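Local coordinates for protein adhesin LabA (Helicobacter pylori, PDB 6GMM) that probably helps the bacterium attach to the gastric mucosa, acting as a lectin-type adhesin that recognises LacdiNAc glycans, at residues Q288-N293 / R379-T384; N55-Q60 / D363-F368; F278-D283 / Q429-N434. All coordinates share one frame; numbering follows the deposited sequence.

Contact 1 (Q288-N293 / R379-T384); sequences QSMFAN and RNLAYT
Phe-291 rests its ring against one turn of the opposing helix, where Arg-379 and Tyr-383 stand four residues apart. With CG anti to the backbone N (chi1 174°) the ring reaches out beside these two residues, and its CD1-CE1 side does the touching. CE1 lies 3.8 Å from CG of Arg-379, so the ring touches the aliphatic root of the arginine, whose extended chain carries the guanidinium onward past Ala-294 and Ala-298. The backbone oxygen of Arg-379 comes to the ring edge, near its plane; it already accepts the N-H of Tyr-383. Tyr-383 runs alongside Phe-291 and points the same way, with its CB 3.9 Å from Phe-291 CD1. Tyr-383 CD1 sits over the rim of one phenylalanine face, but the ring planes are 55° apart, so the pair is oblique and not a stack.

Here helix 287-311 packs against helix 369-386 in the helical bundle, their short segments running roughly antiparallel (150°) with axes 8.1 Å apart. Ala-382 suits this close approach. Its methyl group faces the other helix and lies 3.5 Å from the backbone N of Phe-291, a distance a small residue makes possible.

On the other flank of that methyl, Met-290 stretches out fully from a CG anti to its backbone N. Its CG meets Ala-382 CB at 3.7 Å, and its flexible thioether tip places CE 4.3 Å from Leu-381 CG. This side is buried: Ala-38 and Leu-42 of helix 32-50 also touch Met-290, and Gln-28 touches Leu-381.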
loop_
_atom_site.group_PDB
_atom_site.type_symbol
_atom_site.label_atom_id
_atom_site.label_comp_id
_atom_site.label_asym_id
_atom_site.label_seq_id
_atom_site.Cartn_x
_atom_site.Cartn_y
_atom_site.Cartn_z
ATOM N N GLN A 288 9.009 -18.176 -13.555
ATOM C CA GLN A 288 8.079 -17.133 -13.993
ATOM C C GLN A 288 7.081 -16.731 -12.914
ATOM O O GLN A 288 6.955 -15.542 -12.622
ATOM C CB GLN A 288 7.344 -17.549 -15.276
ATOM C CG GLN A 288 7.193 -16.404 -16.263
ATOM C CD GLN A 288 8.385 -16.306 -17.174
ATOM O OE1 GLN A 288 8.469 -16.999 -18.197
ATOM N NE2 GLN A 288 9.333 -15.441 -16.822
ATOM N N SER A 289 6.379 -17.727 -12.318
ATOM C CA SER A 289 5.413 -17.502 -11.234
ATOM C C SER A 289 6.166 -17.072 -9.952
ATOM O O SER A 289 5.653 -16.279 -9.174
ATOM C CB SER A 289 4.586 -18.761 -10.990
ATOM O OG SER A 289 5.423 -19.859 -10.660
ATOM N N MET A 290 7.409 -17.541 -9.774
ATOM C CA MET A 290 8.241 -17.164 -8.625
ATOM C C MET A 290 8.541 -15.667 -8.703
ATOM O O MET A 290 8.395 -14.971 -7.694
ATOM C CB MET A 290 9.516 -18.015 -8.560
ATOM C CG MET A 290 10.421 -17.680 -7.374
ATOM S SD MET A 290 12.001 -18.559 -7.480
ATOM C CE MET A 290 13.039 -17.544 -6.366
ATOM N N PHE A 291 8.843 -15.170 -9.921
ATOM C CA PHE A 291 9.101 -13.759 -10.191
ATOM C C PHE A 291 7.838 -12.911 -9.936
ATOM O O PHE A 291 7.870 -11.931 -9.166
ATOM C CB PHE A 291 9.581 -13.585 -11.634
ATOM C CG PHE A 291 9.749 -12.150 -12.063
ATOM C CD1 PHE A 291 10.664 -11.319 -11.426
ATOM C CD2 PHE A 291 8.927 -11.601 -13.036
ATOM C CE1 PHE A 291 10.793 -9.977 -11.791
ATOM C CE2 PHE A 291 9.049 -10.250 -13.397
ATOM C CZ PHE A 291 9.984 -9.451 -12.771
ATOM N N ALA A 292 6.721 -13.299 -10.574
ATOM C CA ALA A 292 5.460 -12.598 -10.423
ATOM C C ALA A 292 5.045 -12.507 -8.932
ATOM O O ALA A 292 4.532 -11.461 -8.495
ATOM C CB ALA A 292 4.394 -13.302 -11.224
ATOM N N ASN A 293 5.275 -13.583 -8.157
ATOM C CA ASN A 293 4.913 -13.602 -6.739
ATOM C C ASN A 293 5.702 -12.535 -5.963
ATOM O O ASN A 293 5.105 -11.713 -5.298
ATOM C CB ASN A 293 5.109 -14.999 -6.129
ATOM C CG ASN A 293 4.771 -15.095 -4.656
ATOM O OD1 ASN A 293 4.155 -14.208 -4.064
ATOM N ND2 ASN A 293 5.072 -16.209 -4.047
ATOM N N ARG A 379 13.177 -12.042 -5.871
ATOM C CA ARG A 379 12.735 -11.437 -7.138
ATOM C C ARG A 379 13.845 -11.478 -8.163
ATOM O O ARG A 379 13.646 -11.961 -9.285
ATOM C CB ARG A 379 12.277 -9.979 -6.901
ATOM C CG ARG A 379 11.871 -9.237 -8.174
ATOM C CD ARG A 379 11.658 -7.782 -7.861
ATOM N NE ARG A 379 11.250 -7.008 -9.036
ATOM C CZ ARG A 379 10.496 -5.908 -8.998
ATOM N NH1 ARG A 379 10.199 -5.260 -10.119
ATOM N NH2 ARG A 379 10.014 -5.460 -7.839
ATOM N N ASN A 380 15.024 -10.962 -7.777
ATOM C CA ASN A 380 16.192 -10.893 -8.646
ATOM C C ASN A 380 16.643 -12.280 -9.078
ATOM O O ASN A 380 16.830 -12.502 -10.285
ATOM C CB ASN A 380 17.281 -10.048 -7.990
ATOM C CG ASN A 380 16.778 -8.621 -7.801
ATOM O OD1 ASN A 380 15.985 -8.109 -8.610
ATOM N ND2 ASN A 380 17.126 -7.984 -6.691
ATOM N N LEU A 381 16.700 -13.234 -8.124
ATOM C CA LEU A 381 17.049 -14.638 -8.415
ATOM C C LEU A 381 16.019 -15.212 -9.417
ATOM O O LEU A 381 16.390 -15.769 -10.447
ATOM C CB LEU A 381 17.033 -15.468 -7.110
ATOM C CG LEU A 381 17.251 -17.000 -7.239
ATOM C CD1 LEU A 381 18.561 -17.334 -7.968
ATOM C CD2 LEU A 381 17.370 -17.630 -5.873
ATOM N N ALA A 382 14.742 -15.009 -9.141
ATOM C CA ALA A 382 13.663 -15.489 -9.999
ATOM C C ALA A 382 13.750 -14.899 -11.418
ATOM O O ALA A 382 13.624 -15.658 -12.381
ATOM C CB ALA A 382 12.324 -15.187 -9.369
ATOM N N TYR A 383 14.061 -13.587 -11.556
ATOM C CA TYR A 383 14.234 -12.987 -12.880
ATOM C C TYR A 383 15.434 -13.579 -13.617
ATOM O O TYR A 383 15.360 -13.822 -14.827
ATOM C CB TYR A 383 14.317 -11.450 -12.811
ATOM C CG TYR A 383 14.492 -10.807 -14.174
ATOM C CD1 TYR A 383 13.397 -10.573 -15.003
ATOM C CD2 TYR A 383 15.755 -10.474 -14.650
ATOM C CE1 TYR A 383 13.553 -9.988 -16.259
ATOM C CE2 TYR A 383 15.924 -9.882 -15.904
ATOM C CZ TYR A 383 14.818 -9.640 -16.705
ATOM O OH TYR A 383 14.984 -9.065 -17.944
ATOM N N THR A 384 16.533 -13.824 -12.888
ATOM C CA THR A 384 17.760 -14.413 -13.460
ATOM C C THR A 384 17.473 -15.840 -13.939
ATOM O O THR A 384 17.765 -16.135 -15.096
ATOM C CB THR A 384 18.966 -14.267 -12.506
ATOM O OG1 THR A 384 19.080 -12.900 -12.092
ATOM C CG2 THR A 384 20.278 -14.657 -13.157
#

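Contact 2 (N55-Q60 / D363-F368); sequences NSPAYQ and DSIAHF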
loop_
_atom_site.group_PDB
_atom_site.type_symbol
_atom_site.label_atom_id
_atom_site.label_comp_id
_atom_site.label_asym_id
_atom_site.label_seq_id
_atom_site.Cartn_x
_atom_site.Cartn_y
_atom_site.Cartn_z
ATOM N N ASN A 55 -0.026 -8.794 11.882
ATOM C CA ASN A 55 1.299 -8.548 11.340
ATOM C C ASN A 55 1.329 -8.482 9.795
ATOM O O ASN A 55 2.381 -8.713 9.185
ATOM C CB ASN A 55 2.286 -9.557 11.924
ATOM C CG ASN A 55 2.316 -9.497 13.439
ATOM O OD1 ASN A 55 2.599 -8.451 14.042
ATOM N ND2 ASN A 55 1.942 -10.595 14.083
ATOM N N SER A 56 0.194 -8.117 9.164
ATOM C CA SER A 56 0.180 -7.941 7.721
ATOM C C SER A 56 0.089 -6.474 7.351
ATOM O O SER A 56 -0.971 -5.889 7.547
ATOM C CB SER A 56 -0.942 -8.714 7.045
ATOM O OG SER A 56 -1.110 -8.223 5.722
ATOM N N PRO A 57 1.139 -5.882 6.735
ATOM C CA PRO A 57 1.024 -4.487 6.276
ATOM C C PRO A 57 -0.078 -4.302 5.226
ATOM O O PRO A 57 -0.625 -3.213 5.149
ATOM C CB PRO A 57 2.404 -4.176 5.701
ATOM C CG PRO A 57 3.326 -5.233 6.275
ATOM C CD PRO A 57 2.473 -6.449 6.417
ATOM N N ALA A 58 -0.453 -5.362 4.483
ATOM C CA ALA A 58 -1.519 -5.300 3.476
ATOM C C ALA A 58 -2.871 -5.075 4.216
ATOM O O ALA A 58 -3.524 -4.045 4.036
ATOM C CB ALA A 58 -1.550 -6.600 2.684
ATOM N N TYR A 59 -3.212 -5.999 5.134
ATOM C CA TYR A 59 -4.401 -5.923 5.976
ATOM C C TYR A 59 -4.450 -4.614 6.766
ATOM O O TYR A 59 -5.469 -3.941 6.706
ATOM C CB TYR A 59 -4.454 -7.124 6.922
ATOM C CG TYR A 59 -5.771 -7.226 7.656
ATOM C CD1 TYR A 59 -6.841 -7.933 7.113
ATOM C CD2 TYR A 59 -5.930 -6.666 8.922
ATOM C CE1 TYR A 59 -8.034 -8.085 7.815
ATOM C CE2 TYR A 59 -7.104 -6.840 9.644
ATOM C CZ TYR A 59 -8.171 -7.510 9.070
ATOM O OH TYR A 59 -9.331 -7.647 9.780
ATOM N N GLN A 60 -3.355 -4.225 7.467
ATOM C CA GLN A 60 -3.354 -2.955 8.209
ATOM C C GLN A 60 -3.500 -1.785 7.254
ATOM O O GLN A 60 -4.118 -0.804 7.632
ATOM C CB GLN A 60 -2.088 -2.767 9.053
ATOM C CG GLN A 60 -1.845 -3.888 10.052
ATOM C CD GLN A 60 -2.926 -3.906 11.092
ATOM O OE1 GLN A 60 -3.212 -2.890 11.723
ATOM N NE2 GLN A 60 -3.580 -5.046 11.253
ATOM N N ASP A 363 4.140 -0.265 12.649
ATOM C CA ASP A 363 4.757 -1.378 13.384
ATOM C C ASP A 363 4.832 -2.644 12.524
ATOM O O ASP A 363 5.860 -3.302 12.550
ATOM C CB ASP A 363 4.013 -1.675 14.707
ATOM C CG ASP A 363 4.219 -0.648 15.818
ATOM O OD1 ASP A 363 4.944 0.354 15.584
ATOM O OD2 ASP A 363 3.654 -0.845 16.926
ATOM N N SER A 364 3.762 -2.958 11.745
ATOM C CA SER A 364 3.719 -4.142 10.883
ATOM C C SER A 364 4.728 -4.052 9.753
ATOM O O SER A 364 5.277 -5.076 9.362
ATOM C CB SER A 364 2.315 -4.378 10.333
ATOM O OG SER A 364 2.131 -3.731 9.084
ATOM N N ILE A 365 4.956 -2.840 9.218
ATOM C CA ILE A 365 5.934 -2.595 8.142
ATOM C C ILE A 365 7.356 -2.764 8.701
ATOM O O ILE A 365 8.157 -3.492 8.119
ATOM C CB ILE A 365 5.689 -1.219 7.468
ATOM C CG1 ILE A 365 4.329 -1.231 6.733
ATOM C CG2 ILE A 365 6.837 -0.834 6.521
ATOM C CD1 ILE A 365 3.790 0.145 6.310
ATOM N N ALA A 366 7.635 -2.159 9.872
ATOM C CA ALA A 366 8.931 -2.294 10.550
ATOM C C ALA A 366 9.236 -3.765 10.882
ATOM O O ALA A 366 10.363 -4.211 10.667
ATOM C CB ALA A 366 8.953 -1.455 11.819
ATOM N N HIS A 367 8.231 -4.525 11.360
ATOM C CA HIS A 367 8.411 -5.941 11.685
ATOM C C HIS A 367 8.550 -6.798 10.438
ATOM O O HIS A 367 8.954 -7.951 10.553
ATOM C CB HIS A 367 7.288 -6.466 12.579
ATOM C CG HIS A 367 7.445 -6.087 14.022
ATOM N ND1 HIS A 367 6.721 -5.037 14.580
ATOM C CD2 HIS A 367 8.228 -6.639 14.984
ATOM C CE1 HIS A 367 7.083 -4.985 15.853
ATOM N NE2 HIS A 367 7.983 -5.932 16.149
ATOM N N PHE A 368 8.223 -6.244 9.251
ATOM C CA PHE A 368 8.353 -6.967 7.978
ATOM C C PHE A 368 9.751 -6.811 7.312
ATOM O O PHE A 368 9.955 -7.300 6.186
ATOM C CB PHE A 368 7.247 -6.546 7.008
ATOM C CG PHE A 368 6.729 -7.681 6.166
ATOM C CD1 PHE A 368 5.949 -8.686 6.729
ATOM C CD2 PHE A 368 6.966 -7.716 4.800
ATOM C CE1 PHE A 368 5.435 -9.722 5.939
ATOM C CE2 PHE A 368 6.452 -8.753 4.010
ATOM C CZ PHE A 368 5.700 -9.756 4.586
HETATM O O HOH W 1 4.709 -7.786 10.292
#
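Asn-55 meets Ser-364 where the N-terminal end of helix 57-76, opened by an N-cap serine, packs against the C-terminal part of helix 354-366 in the helical bundle. The two CA atoms are 5.0 Å apart, and a water joins the backbones by donating to both carbonyls, to Asn-55 O at 2.7 Å and to Ser-364 O at 2.9 Å.

Ser-56 turns away from the partner to serve its own helix. Its OG accepts the N-H of Tyr-59 at 3.1 Å, almost straight (169°), with a weaker bond from Ala-58 N, and is also hydrogen-bonded to Leu-49 O.

Pro-57 does most of the packing. Proline suits a first helical turn, where its lack of an N-H costs no helix bond. Ser-364 OG sits over one face of its ring, 3.1 Å from Pro-57 CA; the proline N has no hydrogen to share, and this hydroxyl is instead bonded to Leu-361 O. On the ring's apolar rim, CB touches Ile-365 CG1 at 3.7 Å, while CD stands over one face of Phe-368, 4.1 Å from its CD1, near the edge of that face. Leu-49 and Ala-304 also border the proline.

One turn on, Gln-60 bends at chi2 (-65°) and its NE2 bonds to Lys-53 O, while its aliphatic CG comes within 4.1 Å of Ser-364 OG.

Contact 3 (F278-D283 / Q429-N434); sequences FNPYKD and QGIQDN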
loop_
_atom_site.group_PDB
_atom_site.type_symbol
_atom_site.label_atom_id
_atom_site.label_comp_id
_atom_site.label_asym_id
_atom_site.label_seq_id
_atom_site.Cartn_x
_atom_site.Cartn_y
_atom_site.Cartn_z
ATOM N N PHE A 278 21.484 -29.213 -10.793
ATOM C CA PHE A 278 20.381 -28.357 -11.258
ATOM C C PHE A 278 20.826 -27.678 -12.544
ATOM O O PHE A 278 21.871 -27.015 -12.578
ATOM C CB PHE A 278 19.940 -27.320 -10.187
ATOM C CG PHE A 278 18.879 -26.317 -10.606
ATOM C CD1 PHE A 278 17.525 -26.630 -10.518
ATOM C CD2 PHE A 278 19.234 -25.046 -11.051
ATOM C CE1 PHE A 278 16.546 -25.703 -10.903
ATOM C CE2 PHE A 278 18.263 -24.136 -11.467
ATOM C CZ PHE A 278 16.917 -24.454 -11.359
ATOM N N ASN A 279 20.059 -27.887 -13.613
ATOM C CA ASN A 279 20.326 -27.283 -14.908
ATOM C C ASN A 279 19.486 -25.994 -15.017
ATOM O O ASN A 279 18.261 -26.057 -15.155
ATOM C CB ASN A 279 20.031 -28.264 -16.045
ATOM C CG ASN A 279 20.331 -27.722 -17.425
ATOM O OD1 ASN A 279 20.535 -26.514 -17.644
ATOM N ND2 ASN A 279 20.304 -28.605 -18.397
ATOM N N PRO A 280 20.136 -24.812 -14.952
ATOM C CA PRO A 280 19.372 -23.552 -15.015
ATOM C C PRO A 280 18.701 -23.274 -16.357
ATOM O O PRO A 280 17.824 -22.440 -16.439
ATOM C CB PRO A 280 20.412 -22.481 -14.673
ATOM C CG PRO A 280 21.694 -23.088 -14.947
ATOM C CD PRO A 280 21.581 -24.568 -14.797
ATOM N N TYR A 281 19.135 -23.947 -17.414
ATOM C CA TYR A 281 18.541 -23.730 -18.726
ATOM C C TYR A 281 17.246 -24.513 -18.885
ATOM O O TYR A 281 16.420 -24.146 -19.721
ATOM C CB TYR A 281 19.507 -24.178 -19.819
ATOM C CG TYR A 281 20.836 -23.457 -19.839
ATOM C CD1 TYR A 281 21.012 -22.297 -20.590
ATOM C CD2 TYR A 281 21.950 -23.995 -19.200
ATOM C CE1 TYR A 281 22.253 -21.658 -20.657
ATOM C CE2 TYR A 281 23.202 -23.386 -19.290
ATOM C CZ TYR A 281 23.348 -22.210 -20.010
ATOM O OH TYR A 281 24.591 -21.620 -20.087
ATOM N N LYS A 282 17.075 -25.602 -18.114
ATOM C CA LYS A 282 15.929 -26.505 -18.282
ATOM C C LYS A 282 15.049 -26.716 -17.086
ATOM O O LYS A 282 13.842 -26.925 -17.245
ATOM C CB LYS A 282 16.448 -27.872 -18.730
ATOM C CG LYS A 282 17.192 -27.831 -20.043
ATOM C CD LYS A 282 16.426 -28.542 -21.109
ATOM C CE LYS A 282 15.362 -27.692 -21.718
ATOM N NZ LYS A 282 14.140 -28.495 -21.947
ATOM N N ASP A 283 15.629 -26.707 -15.892
ATOM C CA ASP A 283 14.870 -27.025 -14.690
ATOM C C ASP A 283 14.248 -25.833 -13.988
ATOM O O ASP A 283 13.844 -25.997 -12.843
ATOM C CB ASP A 283 15.755 -27.829 -13.710
ATOM C CG ASP A 283 16.568 -28.948 -14.335
ATOM O OD1 ASP A 283 16.140 -29.479 -15.380
ATOM O OD2 ASP A 283 17.644 -29.285 -13.783
ATOM N N GLN A 429 26.416 -28.375 -15.439
ATOM C CA GLN A 429 25.329 -27.369 -15.529
ATOM C C GLN A 429 25.323 -26.575 -16.848
ATOM O O GLN A 429 24.349 -25.889 -17.129
ATOM C CB GLN A 429 25.404 -26.392 -14.339
ATOM C CG GLN A 429 25.210 -27.075 -12.992
ATOM C CD GLN A 429 25.429 -26.172 -11.809
ATOM O OE1 GLN A 429 26.532 -25.638 -11.587
ATOM N NE2 GLN A 429 24.389 -26.040 -10.984
ATOM N N GLY A 430 26.410 -26.639 -17.618
ATOM C CA GLY A 430 26.526 -25.909 -18.877
ATOM C C GLY A 430 26.993 -24.471 -18.745
ATOM O O GLY A 430 26.743 -23.646 -19.635
ATOM N N ILE A 431 27.668 -24.170 -17.621
ATOM C CA ILE A 431 28.255 -22.867 -17.303
ATOM C C ILE A 431 29.769 -23.059 -17.518
ATOM O O ILE A 431 30.538 -23.273 -16.570
ATOM C CB ILE A 431 27.864 -22.359 -15.874
ATOM C CG1 ILE A 431 26.321 -22.318 -15.690
ATOM C CG2 ILE A 431 28.492 -20.974 -15.575
ATOM C CD1 ILE A 431 25.852 -22.551 -14.252
ATOM N N GLN A 432 30.160 -23.047 -18.802
ATOM C CA GLN A 432 31.535 -23.256 -19.264
ATOM C C GLN A 432 32.502 -22.148 -18.838
ATOM O O GLN A 432 33.705 -22.387 -18.792
ATOM C CB GLN A 432 31.589 -23.491 -20.790
ATOM C CG GLN A 432 31.093 -22.330 -21.658
ATOM C CD GLN A 432 29.618 -22.425 -21.970
ATOM O OE1 GLN A 432 29.191 -23.191 -22.843
ATOM N NE2 GLN A 432 28.808 -21.635 -21.282
ATOM N N ASP A 433 31.992 -20.938 -18.549
ATOM C CA ASP A 433 32.854 -19.830 -18.137
ATOM C C ASP A 433 32.463 -19.317 -16.768
ATOM O O ASP A 433 31.294 -18.989 -16.516
ATOM C CB ASP A 433 32.893 -18.710 -19.189
ATOM C CG ASP A 433 33.704 -19.081 -20.415
ATOM O OD1 ASP A 433 33.143 -19.732 -21.320
ATOM O OD2 ASP A 433 34.911 -18.740 -20.456
ATOM N N ASN A 434 33.443 -19.329 -15.867
ATOM C CA ASN A 434 33.304 -18.883 -14.496
ATOM C C ASN A 434 33.901 -17.497 -14.420
ATOM O O ASN A 434 35.084 -17.315 -14.715
ATOM C CB ASN A 434 34.000 -19.857 -13.551
ATOM C CG ASN A 434 33.060 -20.834 -12.891
ATOM O OD1 ASN A 434 32.104 -21.345 -13.501
ATOM N ND2 ASN A 434 33.321 -21.120 -11.620
#
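Gln-429 and Tyr-281 supply the two hydrogen bonds that join an Asx-turn loop, between helices 239-264 and 287-311, to the connection of the antiparallel hairpin 419-423/433-437. Gln-429 has the reach for its bond: with CG anti to the carbonyl carbon (chi1 -62°) and an extended chain beyond, NE2 donates to Phe-278 O at 3.1 Å, in the plane of that carbonyl. The same nitrogen is hydrogen-bonded to Ala-30 O, so one amide ties two backbone carbonyls together. Tyr-281 works in the reverse direction, its OH donating to Gly-430 O at 3.0 Å from above the carbonyl plane.

Two further bonds lie within the first loop. Asn-279 OD1 accepts the N-H of Tyr-281 at 2.9 Å, closing the Asx turn, a place for which the short amide side chain of asparagine is well suited. Asn-279 N in turn donates to Asp-283 OD2 at 2.8 Å.

The tyrosine ring itself also packs edge-on against backbone oxygen. The Tyr-281 ring presents its edge to the hairpin connection, and CE2 lies 3.5 Å from Gln-429 O, near the ring plane. Gly-430, with a positive phi of 85°, takes a backbone shape that glycine adopts readily, and its lack of a side chain lets this ring edge come close. Phe-388 meets the tyrosine edge-to-face from helix 388-408.

Apolar contact is slighter. Pro-280, a rigid ring in the buried part of the loop, and Ile-431, which also leans on Tyr-392, meet tip to tip, with Pro-280 CG 4.2 Å from Ile-431 CD1.

In the fold
Contacts 1 and 2 both belong to the helical bundle: helix 354-366 of contact 2 is followed directly by helix 369-386 of contact 1, and their centres lie 23 Å apart. Helix 287-311, a partner in contact 1, also runs past contact 2. Contact 3 lies farther out, about 38 Å from the centre of the chain, where the loop leading into helix 287-311 meets the hairpin 419-423/433-437; its centre is 18 Å from that of contact 1. Along the chain contact 1 is nested within contact 3, whereas contact 2 crosses both. Parts far apart in the sequence, from near the N-terminus to near the C-terminus, are thus brought together by these contacts.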